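Local coordinates for protein transcriptional regulators (LACI-FAMILY TRANSCRIPTIONAL REGULATORY PROTEIN) (Corynebacterium glutamicum, PDB 3GYB) that probably acts as a DNA-binding transcription regulator of the LacI family, with a periplasmic-binding-protein-like domain that binds a magnesium ion, at residues E107-H112 with S207-D212; S183-A188 with L224-D229; T119-L124 with A140-H145; H123-S128 with R133-F138; E148-D153 with K172-V177. All coordinates share one frame; numbering follows the deposited sequence.

Overall arrangement
From the N-terminal side, helix 102-115 opens contact 1, whose return to strand 207-211 spans most of what follows. Within that long loop, contacts 3 and 4 start on strand 121-124 and share H123 and L124; contact 4 (123-128 with 133-138) closes first, inside contact 3 (119-124 with 140-145), and both fasten helix 129-144 to the sheet. Contact 5 comes next in series, joining edge strand 150-151 to the end of helix 160-173. Contact 2 opens at 183-188 before contact 1 closes and is completed only at 224-229, so these two cross. They meet at the neighbouring strands 207-211 and 226-228 and share one magnesium ion.

Contact 1 of 5, residues E107-H112 with S207-D212; sequences EIATKH and SIIGYD. With MG (magnesium ion), chain C.
I209 reaches from strand 207-211 to A109 on helix 102-115, and its side chain is the main bridge between them. The CA atoms of I209 and A109 lie 6.9 Å apart, and both side chains start out toward the other segment. From CB of I209 the longer branch leaves with CG1 anti to the backbone N (chi1 177°) and stays extended at the next bond (chi2 166°), which carries the terminal methyl across the gap. CG1 makes no contact under 4.2 Å; CD1 lies 3.9 Å from CB of A109, with CA of A109 equally near, and thus rests on the methyl and backbone of the alanine together. The same CD1 approaches the imidazole of H112 obliquely, at 4.4 Å from CD2, one turn further along the helix. At the other end of the strand segment, the carbonyl O of D212 binds magnesium at 2.2 Å, in a shell of three waters completed by D229 and S231. Around the contact, F181 of the neighbouring strand 179-182 touches A109, and L263 of strand 258-264, which lies beyond 226-228 in the sheet, touches both I209 and H112. T110, directed away, packs on helix 129-144.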
# COMPACT_ATOMS: atom_id res chain seq x y z
N GLU A 107 20.11 -1.36 -14.62
CA GLU A 107 21.54 -1.18 -14.83
C GLU A 107 22.10 -0.31 -13.70
O GLU A 107 23.16 -0.60 -13.13
CB GLU A 107 21.80 -0.50 -16.18
CG GLU A 107 23.25 -0.16 -16.44
CD GLU A 107 23.45 0.51 -17.79
OE1 GLU A 107 22.82 1.55 -18.04
OE2 GLU A 107 24.25 -0.02 -18.59
N ILE A 108 21.36 0.74 -13.36
CA ILE A 108 21.77 1.65 -12.30
C ILE A 108 21.86 0.90 -10.97
O ILE A 108 22.83 1.05 -10.24
CB ILE A 108 20.77 2.81 -12.14
CG1 ILE A 108 20.79 3.69 -13.39
CG2 ILE A 108 21.10 3.62 -10.89
CD1 ILE A 108 19.80 4.84 -13.36
N ALA A 109 20.84 0.11 -10.68
CA ALA A 109 20.79 -0.65 -9.44
C ALA A 109 21.95 -1.63 -9.33
O ALA A 109 22.62 -1.69 -8.30
CB ALA A 109 19.47 -1.41 -9.34
N THR A 110 22.18 -2.39 -10.39
CA THR A 110 23.24 -3.38 -10.41
C THR A 110 24.61 -2.73 -10.34
O THR A 110 25.47 -3.14 -9.56
CB THR A 110 23.14 -4.25 -11.67
OG1 THR A 110 21.82 -4.79 -11.76
CG2 THR A 110 24.14 -5.40 -11.62
N LYS A 111 24.80 -1.69 -11.14
CA LYS A 111 26.06 -0.97 -11.17
C LYS A 111 26.35 -0.36 -9.80
O LYS A 111 27.50 -0.31 -9.37
CB LYS A 111 26.02 0.14 -12.23
CG LYS A 111 27.32 0.94 -12.37
CD LYS A 111 28.48 0.05 -12.80
CE LYS A 111 29.74 0.87 -13.02
NZ LYS A 111 29.52 1.97 -14.01
N HIS A 112 25.31 0.09 -9.10
CA HIS A 112 25.50 0.68 -7.77
C HIS A 112 26.09 -0.36 -6.83
O HIS A 112 27.03 -0.08 -6.10
CB HIS A 112 24.17 1.20 -7.21
CG HIS A 112 24.30 1.86 -5.87
ND1 HIS A 112 25.11 2.96 -5.66
CD2 HIS A 112 23.70 1.59 -4.69
CE1 HIS A 112 25.00 3.33 -4.39
NE2 HIS A 112 24.15 2.53 -3.78
N SER A 207 23.33 -6.01 1.75
CA SER A 207 22.81 -4.82 1.08
C SER A 207 21.58 -5.20 0.27
O SER A 207 21.55 -6.27 -0.34
CB SER A 207 23.86 -4.20 0.14
OG SER A 207 24.82 -3.45 0.86
N ILE A 208 20.57 -4.33 0.27
CA ILE A 208 19.35 -4.58 -0.49
C ILE A 208 18.90 -3.31 -1.20
O ILE A 208 18.79 -2.25 -0.59
CB ILE A 208 18.19 -5.06 0.43
CG1 ILE A 208 18.50 -6.44 1.00
CG2 ILE A 208 16.89 -5.11 -0.38
CD1 ILE A 208 17.49 -6.94 2.02
N ILE A 209 18.64 -3.42 -2.50
CA ILE A 209 18.16 -2.27 -3.24
C ILE A 209 16.88 -2.68 -3.96
O ILE A 209 16.81 -3.76 -4.55
CB ILE A 209 19.22 -1.73 -4.24
CG1 ILE A 209 18.63 -0.57 -5.04
CG2 ILE A 209 19.71 -2.86 -5.15
CD1 ILE A 209 19.66 0.25 -5.82
N GLY A 210 15.86 -1.83 -3.88
CA GLY A 210 14.59 -2.12 -4.51
C GLY A 210 14.36 -1.34 -5.79
O GLY A 210 15.31 -0.85 -6.40
N TYR A 211 13.10 -1.21 -6.18
CA TYR A 211 12.73 -0.50 -7.40
C TYR A 211 11.28 -0.06 -7.28
O TYR A 211 10.42 -0.86 -6.94
CB TYR A 211 12.89 -1.46 -8.60
CG TYR A 211 13.09 -0.80 -9.96
CD1 TYR A 211 14.22 -1.09 -10.73
CD2 TYR A 211 12.15 0.07 -10.49
CE1 TYR A 211 14.40 -0.54 -11.99
CE2 TYR A 211 12.32 0.64 -11.76
CZ TYR A 211 13.45 0.32 -12.50
OH TYR A 211 13.62 0.87 -13.76
N ASP A 212 11.04 1.23 -7.52
CA ASP A 212 9.72 1.88 -7.48
C ASP A 212 9.64 3.11 -6.59
O ASP A 212 8.85 3.99 -6.84
CB ASP A 212 8.60 0.94 -7.01
CG ASP A 212 8.23 -0.11 -8.05
OD1 ASP A 212 8.67 0.00 -9.21
OD2 ASP A 212 7.49 -1.04 -7.68
MG MG C . 7.55 5.15 -8.12
O HOH W 1 6.59 5.82 -6.22
O HOH W 2 8.89 6.86 -7.95
O HOH W 3 6.24 3.42 -8.50

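Contact 2 of 5, residues S183-A188 with L224-D229; sequences SNDITA and LTTIDD. With MG (magnesium ion), chain C.
D185, in the first turn of helix 185-198, lies across from T226 of the short strand 226-228, their CA atoms 7.3 Å apart. Just before that helix N184 is the N-cap: its OD1 accepts from T187 N at 2.9 Å, nearly end-on to the carbonyl, and also from T187 OG1. The side chains of D185 and T226 cross at about a right angle. With CG of D185 anti to its own carbonyl carbon (chi1 -74°) and OG1 of T226 anti to its backbone N (chi1 -179°), the two polar groups meet, and T226 OG1 donates to the syn lone pair of D185 OD1 at 2.8 Å. The other carboxylate oxygen accepts from T214 N. Alongside this buried bond, L224 CD1 packs on A188 CB at 3.8 Å and also passes D185 OD1 at 3.6 Å. Beyond the strand, D229 OD1 binds magnesium at 2.1 Å while D229 OD2 accepts from water 3 at 2.7 Å; water 2, also on the metal, donates to D228 OD1 at 2.6 Å. Helix 185-198 thus starts just past strand 179-182, and the magnesium site lies just past strands 207-211 and 226-228, as expected at the C-terminal ends of parallel strands in this alpha/beta fold.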
# COMPACT_ATOMS: atom_id res chain seq x y z
N SER A 183 13.59 -6.92 -7.69
CA SER A 183 12.89 -6.39 -8.85
C SER A 183 11.99 -5.21 -8.51
O SER A 183 11.79 -4.32 -9.33
CB SER A 183 12.08 -7.49 -9.54
OG SER A 183 11.73 -7.10 -10.85
N ASN A 184 11.44 -5.20 -7.30
CA ASN A 184 10.59 -4.09 -6.88
C ASN A 184 10.59 -3.95 -5.36
O ASN A 184 11.08 -4.83 -4.65
CB ASN A 184 9.17 -4.27 -7.39
CG ASN A 184 8.60 -5.62 -7.04
OD1 ASN A 184 8.49 -5.96 -5.86
ND2 ASN A 184 8.25 -6.40 -8.05
N ASP A 185 10.05 -2.84 -4.87
CA ASP A 185 10.02 -2.57 -3.44
C ASP A 185 9.23 -3.56 -2.59
O ASP A 185 9.70 -3.97 -1.53
CB ASP A 185 9.46 -1.17 -3.17
CG ASP A 185 10.44 -0.07 -3.52
OD1 ASP A 185 11.58 -0.37 -3.95
OD2 ASP A 185 10.05 1.12 -3.35
N ILE A 186 8.04 -3.94 -3.04
CA ILE A 186 7.23 -4.85 -2.24
C ILE A 186 7.97 -6.17 -2.03
O ILE A 186 7.93 -6.75 -0.95
CB ILE A 186 5.83 -5.07 -2.87
CG1 ILE A 186 4.90 -5.75 -1.87
CG2 ILE A 186 5.94 -5.89 -4.14
CD1 ILE A 186 4.68 -4.94 -0.60
N THR A 187 8.68 -6.62 -3.06
CA THR A 187 9.46 -7.84 -2.93
C THR A 187 10.60 -7.60 -1.94
O THR A 187 10.94 -8.46 -1.13
CB THR A 187 10.00 -8.28 -4.30
OG1 THR A 187 8.90 -8.67 -5.14
CG2 THR A 187 10.96 -9.48 -4.16
N ALA A 188 11.18 -6.40 -2.00
CA ALA A 188 12.29 -6.03 -1.12
C ALA A 188 11.87 -6.02 0.35
O ALA A 188 12.69 -6.28 1.24
CB ALA A 188 12.87 -4.66 -1.52
N LEU A 224 14.29 2.34 2.60
CA LEU A 224 14.82 1.52 1.51
C LEU A 224 15.52 2.22 0.34
O LEU A 224 14.94 3.09 -0.31
CB LEU A 224 13.66 0.69 0.95
CG LEU A 224 13.71 -0.79 0.53
CD1 LEU A 224 12.66 -0.98 -0.56
CD2 LEU A 224 15.08 -1.22 0.03
N THR A 225 16.75 1.80 0.05
CA THR A 225 17.48 2.34 -1.10
C THR A 225 16.74 1.71 -2.27
O THR A 225 16.47 0.51 -2.28
CB THR A 225 18.95 1.89 -1.07
OG1 THR A 225 19.60 2.54 0.02
CG2 THR A 225 19.66 2.24 -2.38
N THR A 226 16.40 2.52 -3.27
CA THR A 226 15.59 2.03 -4.37
C THR A 226 15.79 2.84 -5.65
O THR A 226 16.35 3.93 -5.63
CB THR A 226 14.10 2.10 -3.95
OG1 THR A 226 13.25 1.60 -4.99
CG2 THR A 226 13.72 3.55 -3.65
N ILE A 227 15.34 2.28 -6.76
CA ILE A 227 15.42 2.96 -8.05
C ILE A 227 14.10 3.68 -8.27
O ILE A 227 13.03 3.06 -8.25
CB ILE A 227 15.62 1.96 -9.21
CG1 ILE A 227 16.95 1.22 -9.04
CG2 ILE A 227 15.53 2.70 -10.54
CD1 ILE A 227 18.17 2.12 -8.95
N ASP A 228 14.16 5.00 -8.44
CA ASP A 228 12.96 5.78 -8.70
C ASP A 228 12.52 5.42 -10.12
O ASP A 228 13.29 5.60 -11.07
CB ASP A 228 13.30 7.27 -8.62
CG ASP A 228 12.08 8.16 -8.65
OD1 ASP A 228 11.03 7.74 -9.16
OD2 ASP A 228 12.18 9.31 -8.16
N ASP A 229 11.31 4.89 -10.26
CA ASP A 229 10.79 4.51 -11.57
C ASP A 229 10.07 5.69 -12.23
O ASP A 229 9.36 5.51 -13.23
CB ASP A 229 9.82 3.32 -11.44
CG ASP A 229 8.57 3.67 -10.65
OD1 ASP A 229 8.66 4.60 -9.84
OD2 ASP A 229 7.51 3.01 -10.82
MG MG C . 7.55 5.15 -8.12
O HOH W 2 8.89 6.86 -7.95
O HOH W 3 6.24 3.42 -8.50
O HOH W 1 6.59 5.82 -6.22

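Contact 3 of 5, residues T119-L124 with A140-H145; sequences THIAHL and ATMRAH
I121 of strand 121-124 receives the selenomethionine M142 of helix 129-144, a contact between the first strand and the helix of a beta-alpha-beta unit that continues into strand 150-151. The helix runs out at H145, the first residue to leave helical geometry, although its N still reaches T141 O at 3.2 Å. Along the helical segment, A140 O accepts from A144 N at 2.8 Å, the i to i+4 bond of the helix. T141 follows, its OG1 bonded to S137 O one turn back and its methyl against T110 of helix 102-115. M142 is the residue directed at the strand. Its CG lies anti to the carbonyl carbon (chi1 -73°), and further bends at chi2 (-68°) and chi3 fold the chain, so that selenium and terminal methyl both come to bear on the strand. M142 also touches L147 and P149 in the loop that follows. Its selenium lies 3.9 Å from I121 CD1 and 4.0 Å from I121 CB, and the two side chains meet at a slant. The methyl CE of M142 goes furthest across the gap, settling 3.9 Å from I121 CB and 3.7 Å from the backbone oxygen of T119.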
# COMPACT_ATOMS: atom_id res chain seq x y z
N THR A 119 30.33 -8.44 -5.26
CA THR A 119 30.55 -9.27 -6.44
C THR A 119 29.53 -10.41 -6.45
O THR A 119 29.02 -10.77 -7.51
CB THR A 119 31.98 -9.85 -6.48
OG1 THR A 119 32.31 -10.44 -5.22
CG2 THR A 119 32.98 -8.74 -6.81
N HIS A 120 29.24 -10.96 -5.28
CA HIS A 120 28.24 -12.03 -5.18
C HIS A 120 26.89 -11.34 -5.01
O HIS A 120 26.37 -11.20 -3.90
CB HIS A 120 28.55 -12.93 -3.99
CG HIS A 120 29.75 -13.80 -4.21
ND1 HIS A 120 29.77 -14.80 -5.15
CD2 HIS A 120 30.98 -13.79 -3.64
CE1 HIS A 120 30.97 -15.36 -5.17
NE2 HIS A 120 31.72 -14.77 -4.26
N ILE A 121 26.35 -10.90 -6.13
CA ILE A 121 25.09 -10.18 -6.18
C ILE A 121 23.97 -11.05 -6.71
O ILE A 121 24.14 -11.76 -7.71
CB ILE A 121 25.23 -8.94 -7.08
CG1 ILE A 121 26.32 -8.02 -6.53
CG2 ILE A 121 23.90 -8.21 -7.20
CD1 ILE A 121 26.78 -6.93 -7.49
N ALA A 122 22.82 -11.01 -6.04
CA ALA A 122 21.68 -11.80 -6.48
C ALA A 122 20.49 -10.92 -6.82
O ALA A 122 20.35 -9.81 -6.29
CB ALA A 122 21.29 -12.79 -5.39
N HIS A 123 19.64 -11.41 -7.71
CA HIS A 123 18.45 -10.68 -8.14
C HIS A 123 17.19 -11.46 -7.81
O HIS A 123 17.09 -12.65 -8.09
CB HIS A 123 18.50 -10.45 -9.65
CG HIS A 123 17.26 -9.83 -10.22
ND1 HIS A 123 16.84 -8.56 -9.88
CD2 HIS A 123 16.38 -10.28 -11.14
CE1 HIS A 123 15.76 -8.26 -10.58
NE2 HIS A 123 15.46 -9.29 -11.35
N LEU A 124 16.22 -10.78 -7.20
CA LEU A 124 14.94 -11.41 -6.89
C LEU A 124 14.03 -10.99 -8.03
O LEU A 124 13.67 -9.82 -8.14
CB LEU A 124 14.38 -10.91 -5.56
CG LEU A 124 15.15 -11.39 -4.33
CD1 LEU A 124 14.57 -10.75 -3.07
CD2 LEU A 124 15.06 -12.91 -4.26
N ALA A 140 22.76 -8.75 -18.02
CA ALA A 140 23.65 -8.09 -18.99
C ALA A 140 24.66 -7.19 -18.29
O ALA A 140 25.83 -7.12 -18.67
CB ALA A 140 22.83 -7.28 -19.99
N THR A 141 24.21 -6.48 -17.26
CA THR A 141 25.09 -5.59 -16.52
C THR A 141 26.12 -6.39 -15.74
O THR A 141 27.29 -5.99 -15.67
CB THR A 141 24.29 -4.69 -15.57
OG1 THR A 141 23.37 -3.91 -16.33
CG2 THR A 141 25.23 -3.76 -14.80
N MSE A 142 25.70 -7.49 -15.13
CA MSE A 142 26.64 -8.31 -14.38
C MSE A 142 27.72 -8.85 -15.32
O MSE A 142 28.90 -8.73 -15.03
CB MSE A 142 25.92 -9.49 -13.70
CG MSE A 142 25.07 -9.10 -12.49
SE MSE A 142 26.08 -8.51 -10.95
CE MSE A 142 26.81 -10.21 -10.37
N ARG A 143 27.31 -9.40 -16.46
CA ARG A 143 28.27 -9.94 -17.43
C ARG A 143 29.13 -8.85 -18.06
O ARG A 143 30.28 -9.10 -18.43
CB ARG A 143 27.55 -10.73 -18.52
CG ARG A 143 26.87 -11.98 -17.99
CD ARG A 143 26.55 -12.96 -19.10
NE ARG A 143 25.99 -14.19 -18.54
CZ ARG A 143 24.71 -14.36 -18.24
NH1 ARG A 143 23.84 -13.39 -18.45
NH2 ARG A 143 24.30 -15.51 -17.71
N ALA A 144 28.58 -7.65 -18.21
CA ALA A 144 29.36 -6.56 -18.79
C ALA A 144 30.54 -6.26 -17.88
O ALA A 144 31.62 -5.88 -18.35
CB ALA A 144 28.49 -5.32 -18.94
N HIS A 145 30.34 -6.44 -16.58
CA HIS A 145 31.36 -6.18 -15.58
C HIS A 145 32.15 -7.42 -15.16
O HIS A 145 32.85 -7.40 -14.14
CB HIS A 145 30.72 -5.51 -14.36
CG HIS A 145 30.23 -4.13 -14.64
ND1 HIS A 145 31.07 -3.04 -14.73
CD2 HIS A 145 28.99 -3.66 -14.92
CE1 HIS A 145 30.37 -1.96 -15.04
NE2 HIS A 145 29.10 -2.31 -15.16

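Contact 4 of 5, residues H123-S128 with R133-F138; sequences HLRVGS and RRFESF
R125, just past strand 121-124, lays its guanidinium flat on the ring of F135 in helix 129-144, and this cation-pi stack is the first of two kinds of interaction here. CZ of R125 stands 3.6 Å from the F135 centroid, almost over its centre, and the planes differ by only 11°; the closest pair is NH2 of R125 with CD2 of F135 at 3.4 Å. A bend at chi3 (-53°) turns the arginine chain over the ring. The second kind is aromatic and CH-pi packing round H123. Its CB sits over the face of F138, 3.4 Å from the centroid, which is close packing. The imidazole itself is slid aside from F138: the planes are 25° apart, but the centroids are 5.1 Å apart and overlap is slight. On its far end, H123 NE2 comes to 3.7 Å from F135 CA, while CD2 lies at the edge of the F135 ring. Polar needs are met from neighbouring elements, H123 ND1 by F181 O and R134 by D102 and S183 O. Since F181 O can only accept, ND1 of H123 is the donor and carries a proton, while the positive charge of R125 is probably eased by the pi face of F135.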
# COMPACT_ATOMS: atom_id res chain seq x y z
N HIS A 123 19.64 -11.41 -7.71
CA HIS A 123 18.45 -10.68 -8.14
C HIS A 123 17.19 -11.46 -7.81
O HIS A 123 17.09 -12.65 -8.09
CB HIS A 123 18.50 -10.45 -9.65
CG HIS A 123 17.26 -9.83 -10.22
ND1 HIS A 123 16.84 -8.56 -9.88
CD2 HIS A 123 16.38 -10.28 -11.14
CE1 HIS A 123 15.76 -8.26 -10.58
NE2 HIS A 123 15.46 -9.29 -11.35
N LEU A 124 16.22 -10.78 -7.20
CA LEU A 124 14.94 -11.41 -6.89
C LEU A 124 14.03 -10.99 -8.03
O LEU A 124 13.67 -9.82 -8.14
CB LEU A 124 14.38 -10.91 -5.56
CG LEU A 124 15.15 -11.39 -4.33
CD1 LEU A 124 14.57 -10.75 -3.07
CD2 LEU A 124 15.06 -12.91 -4.26
N ARG A 125 13.65 -11.93 -8.88
CA ARG A 125 12.83 -11.58 -10.03
C ARG A 125 11.32 -11.69 -9.88
O ARG A 125 10.81 -12.32 -8.96
CB ARG A 125 13.29 -12.36 -11.27
CG ARG A 125 13.28 -13.86 -11.13
CD ARG A 125 13.94 -14.54 -12.34
NE ARG A 125 13.37 -14.11 -13.61
CZ ARG A 125 13.62 -14.69 -14.78
NH1 ARG A 125 14.44 -15.73 -14.85
NH2 ARG A 125 13.06 -14.22 -15.89
N VAL A 126 10.63 -11.04 -10.82
CA VAL A 126 9.18 -11.00 -10.90
C VAL A 126 8.83 -11.38 -12.34
O VAL A 126 9.55 -11.01 -13.27
CB VAL A 126 8.64 -9.59 -10.58
CG1 VAL A 126 7.15 -9.53 -10.80
CG2 VAL A 126 8.98 -9.23 -9.14
N GLY A 127 7.73 -12.10 -12.53
CA GLY A 127 7.35 -12.54 -13.87
C GLY A 127 6.63 -11.57 -14.80
O GLY A 127 6.13 -11.98 -15.84
N SER A 128 6.60 -10.29 -14.45
CA SER A 128 5.93 -9.30 -15.28
C SER A 128 6.80 -8.83 -16.44
O SER A 128 7.98 -9.20 -16.53
CB SER A 128 5.55 -8.09 -14.43
OG SER A 128 6.72 -7.48 -13.91
N ARG A 133 12.36 -7.43 -18.09
CA ARG A 133 13.32 -6.43 -18.55
C ARG A 133 14.38 -6.16 -17.48
O ARG A 133 15.57 -6.07 -17.78
CB ARG A 133 12.60 -5.13 -18.91
CG ARG A 133 11.76 -5.21 -20.18
CD ARG A 133 11.29 -3.83 -20.63
NE ARG A 133 10.22 -3.29 -19.79
CZ ARG A 133 8.94 -3.61 -19.92
NH1 ARG A 133 8.56 -4.47 -20.85
NH2 ARG A 133 8.04 -3.05 -19.12
N ARG A 134 13.95 -6.05 -16.23
CA ARG A 134 14.89 -5.79 -15.14
C ARG A 134 15.82 -6.98 -14.92
O ARG A 134 16.98 -6.80 -14.58
CB ARG A 134 14.12 -5.44 -13.86
CG ARG A 134 13.39 -4.11 -14.00
CD ARG A 134 12.46 -3.80 -12.84
NE ARG A 134 11.55 -2.72 -13.21
CZ ARG A 134 10.53 -2.30 -12.45
NH1 ARG A 134 10.29 -2.86 -11.28
NH2 ARG A 134 9.75 -1.32 -12.90
N PHE A 135 15.30 -8.19 -15.14
CA PHE A 135 16.11 -9.39 -14.99
C PHE A 135 17.14 -9.45 -16.11
O PHE A 135 18.31 -9.74 -15.87
CB PHE A 135 15.22 -10.64 -15.05
CG PHE A 135 15.97 -11.90 -15.41
CD1 PHE A 135 16.83 -12.50 -14.49
CD2 PHE A 135 15.86 -12.45 -16.68
CE1 PHE A 135 17.57 -13.64 -14.84
CE2 PHE A 135 16.59 -13.58 -17.04
CZ PHE A 135 17.45 -14.18 -16.11
N GLU A 136 16.71 -9.17 -17.33
CA GLU A 136 17.61 -9.20 -18.47
C GLU A 136 18.73 -8.17 -18.33
O GLU A 136 19.89 -8.46 -18.62
CB GLU A 136 16.83 -8.97 -19.77
CG GLU A 136 15.80 -10.05 -20.05
CD GLU A 136 15.10 -9.85 -21.38
OE1 GLU A 136 14.54 -8.76 -21.62
OE2 GLU A 136 15.10 -10.80 -22.20
N SER A 137 18.38 -6.98 -17.86
CA SER A 137 19.37 -5.93 -17.67
C SER A 137 20.32 -6.31 -16.53
O SER A 137 21.52 -6.06 -16.60
CB SER A 137 18.69 -4.59 -17.38
OG SER A 137 19.66 -3.58 -17.16
N PHE A 138 19.77 -6.91 -15.48
CA PHE A 138 20.60 -7.34 -14.36
C PHE A 138 21.69 -8.28 -14.88
O PHE A 138 22.88 -8.10 -14.60
CB PHE A 138 19.76 -8.07 -13.31
CG PHE A 138 20.57 -8.85 -12.31
CD1 PHE A 138 21.35 -8.19 -11.37
CD2 PHE A 138 20.56 -10.24 -12.32
CE1 PHE A 138 22.11 -8.91 -10.45
CE2 PHE A 138 21.31 -10.97 -11.40
CZ PHE A 138 22.09 -10.31 -10.46

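Contact 5 of 5, residues E148-D153 with K172-V177; sequences EPLSND and KEHPEV
L150 sets one methyl, CD2, over the face of the H174 imidazole and against V177. The CH-pi contact has CD2 3.9 Å from the ring centroid and 20° off the ring normal, nearest to CG at 3.7 Å; the other methyl, CD1, lies 3.9 Å from H174 CE1, nearer the CE1-NE2 end of the ring. V177 CG2 meets the same CD2 at 3.7 Å. The leucine reaches out because its CG is anti to the backbone N (chi1 173°). A type I turn from H174 to V177, closed by V177 N to H174 O at 3.1 Å, brings both partners together just after helix 160-173. That helix is the connection of a beta-alpha-beta crossover: it leaves the weakly bonded edge strand 150-151 and leads to strand 179-182, parallel to it, with strand 121-124 between them. Further out, E176 OE2 lies in plane at the edge of the H174 ring. L150 is tied by its backbone to H123, and V177 rests on A122 of the same strand. N152 bonds R125 N through OD1 and E166 of helix 160-173 through ND2.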
# COMPACT_ATOMS: atom_id res chain seq x y z
N GLU A 148 29.26 -13.20 -12.81
CA GLU A 148 28.25 -14.18 -13.16
C GLU A 148 26.99 -13.83 -12.38
O GLU A 148 27.01 -13.81 -11.15
CB GLU A 148 28.71 -15.59 -12.80
CG GLU A 148 27.73 -16.68 -13.22
CD GLU A 148 27.55 -16.77 -14.73
OE1 GLU A 148 26.54 -17.36 -15.18
OE2 GLU A 148 28.41 -16.26 -15.47
N PRO A 149 25.89 -13.55 -13.08
CA PRO A 149 24.65 -13.20 -12.39
C PRO A 149 24.01 -14.38 -11.67
O PRO A 149 24.20 -15.54 -12.06
CB PRO A 149 23.77 -12.65 -13.51
CG PRO A 149 24.20 -13.49 -14.69
CD PRO A 149 25.71 -13.49 -14.55
N LEU A 150 23.26 -14.08 -10.62
CA LEU A 150 22.55 -15.09 -9.85
C LEU A 150 21.16 -14.54 -9.57
O LEU A 150 21.02 -13.41 -9.12
CB LEU A 150 23.27 -15.37 -8.53
CG LEU A 150 22.52 -16.29 -7.55
CD1 LEU A 150 22.36 -17.68 -8.16
CD2 LEU A 150 23.30 -16.37 -6.25
N SER A 151 20.14 -15.35 -9.85
CA SER A 151 18.76 -14.94 -9.62
C SER A 151 17.96 -16.15 -9.20
O SER A 151 18.37 -17.29 -9.43
CB SER A 151 18.14 -14.37 -10.90
OG SER A 151 18.88 -13.28 -11.42
N ASN A 152 16.81 -15.92 -8.57
CA ASN A 152 15.95 -17.02 -8.18
C ASN A 152 15.13 -17.35 -9.43
O ASN A 152 15.24 -16.67 -10.45
CB ASN A 152 15.07 -16.63 -6.98
CG ASN A 152 14.15 -15.45 -7.27
OD1 ASN A 152 14.50 -14.54 -8.01
ND2 ASN A 152 12.96 -15.47 -6.67
N ASP A 153 14.31 -18.40 -9.37
CA ASP A 153 13.52 -18.82 -10.52
C ASP A 153 12.07 -18.34 -10.49
O ASP A 153 11.34 -18.45 -11.47
CB ASP A 153 13.54 -20.34 -10.62
CG ASP A 153 13.20 -21.00 -9.30
OD1 ASP A 153 12.07 -20.80 -8.81
OD2 ASP A 153 14.07 -21.71 -8.76
N LYS A 172 19.90 -19.36 1.76
CA LYS A 172 20.25 -20.66 2.31
C LYS A 172 21.08 -21.41 1.27
O LYS A 172 22.08 -22.04 1.59
CB LYS A 172 19.00 -21.48 2.64
CG LYS A 172 19.29 -22.97 2.89
CD LYS A 172 20.18 -23.18 4.12
CE LYS A 172 20.71 -24.60 4.19
NZ LYS A 172 21.83 -24.84 3.23
N GLU A 173 20.65 -21.32 0.02
CA GLU A 173 21.35 -21.99 -1.07
C GLU A 173 22.64 -21.27 -1.44
O GLU A 173 23.60 -21.90 -1.90
CB GLU A 173 20.46 -22.06 -2.31
CG GLU A 173 19.26 -22.98 -2.15
CD GLU A 173 18.45 -23.10 -3.42
OE1 GLU A 173 18.98 -22.75 -4.50
OE2 GLU A 173 17.29 -23.56 -3.36
N HIS A 174 22.67 -19.96 -1.24
CA HIS A 174 23.85 -19.16 -1.59
C HIS A 174 24.20 -18.16 -0.50
O HIS A 174 24.02 -16.95 -0.67
CB HIS A 174 23.61 -18.43 -2.91
CG HIS A 174 23.44 -19.34 -4.08
ND1 HIS A 174 22.20 -19.76 -4.52
CD2 HIS A 174 24.35 -19.95 -4.87
CE1 HIS A 174 22.35 -20.59 -5.54
NE2 HIS A 174 23.65 -20.72 -5.77
N PRO A 175 24.73 -18.65 0.62
CA PRO A 175 25.11 -17.78 1.74
C PRO A 175 26.24 -16.81 1.41
O PRO A 175 26.52 -15.89 2.18
CB PRO A 175 25.49 -18.77 2.83
CG PRO A 175 26.01 -19.95 2.05
CD PRO A 175 24.99 -20.06 0.95
N GLU A 176 26.89 -17.00 0.26
CA GLU A 176 27.98 -16.13 -0.15
C GLU A 176 27.45 -14.78 -0.66
O GLU A 176 28.20 -13.82 -0.80
CB GLU A 176 28.82 -16.79 -1.26
CG GLU A 176 28.10 -16.93 -2.58
CD GLU A 176 27.36 -18.25 -2.73
OE1 GLU A 176 27.04 -18.89 -1.71
OE2 GLU A 176 27.08 -18.64 -3.89
N VAL A 177 26.15 -14.73 -0.96
CA VAL A 177 25.53 -13.51 -1.46
C VAL A 177 25.64 -12.38 -0.44
O VAL A 177 25.28 -12.55 0.73
CB VAL A 177 24.05 -13.74 -1.80
CG1 VAL A 177 23.35 -12.42 -2.09
CG2 VAL A 177 23.95 -14.67 -3.00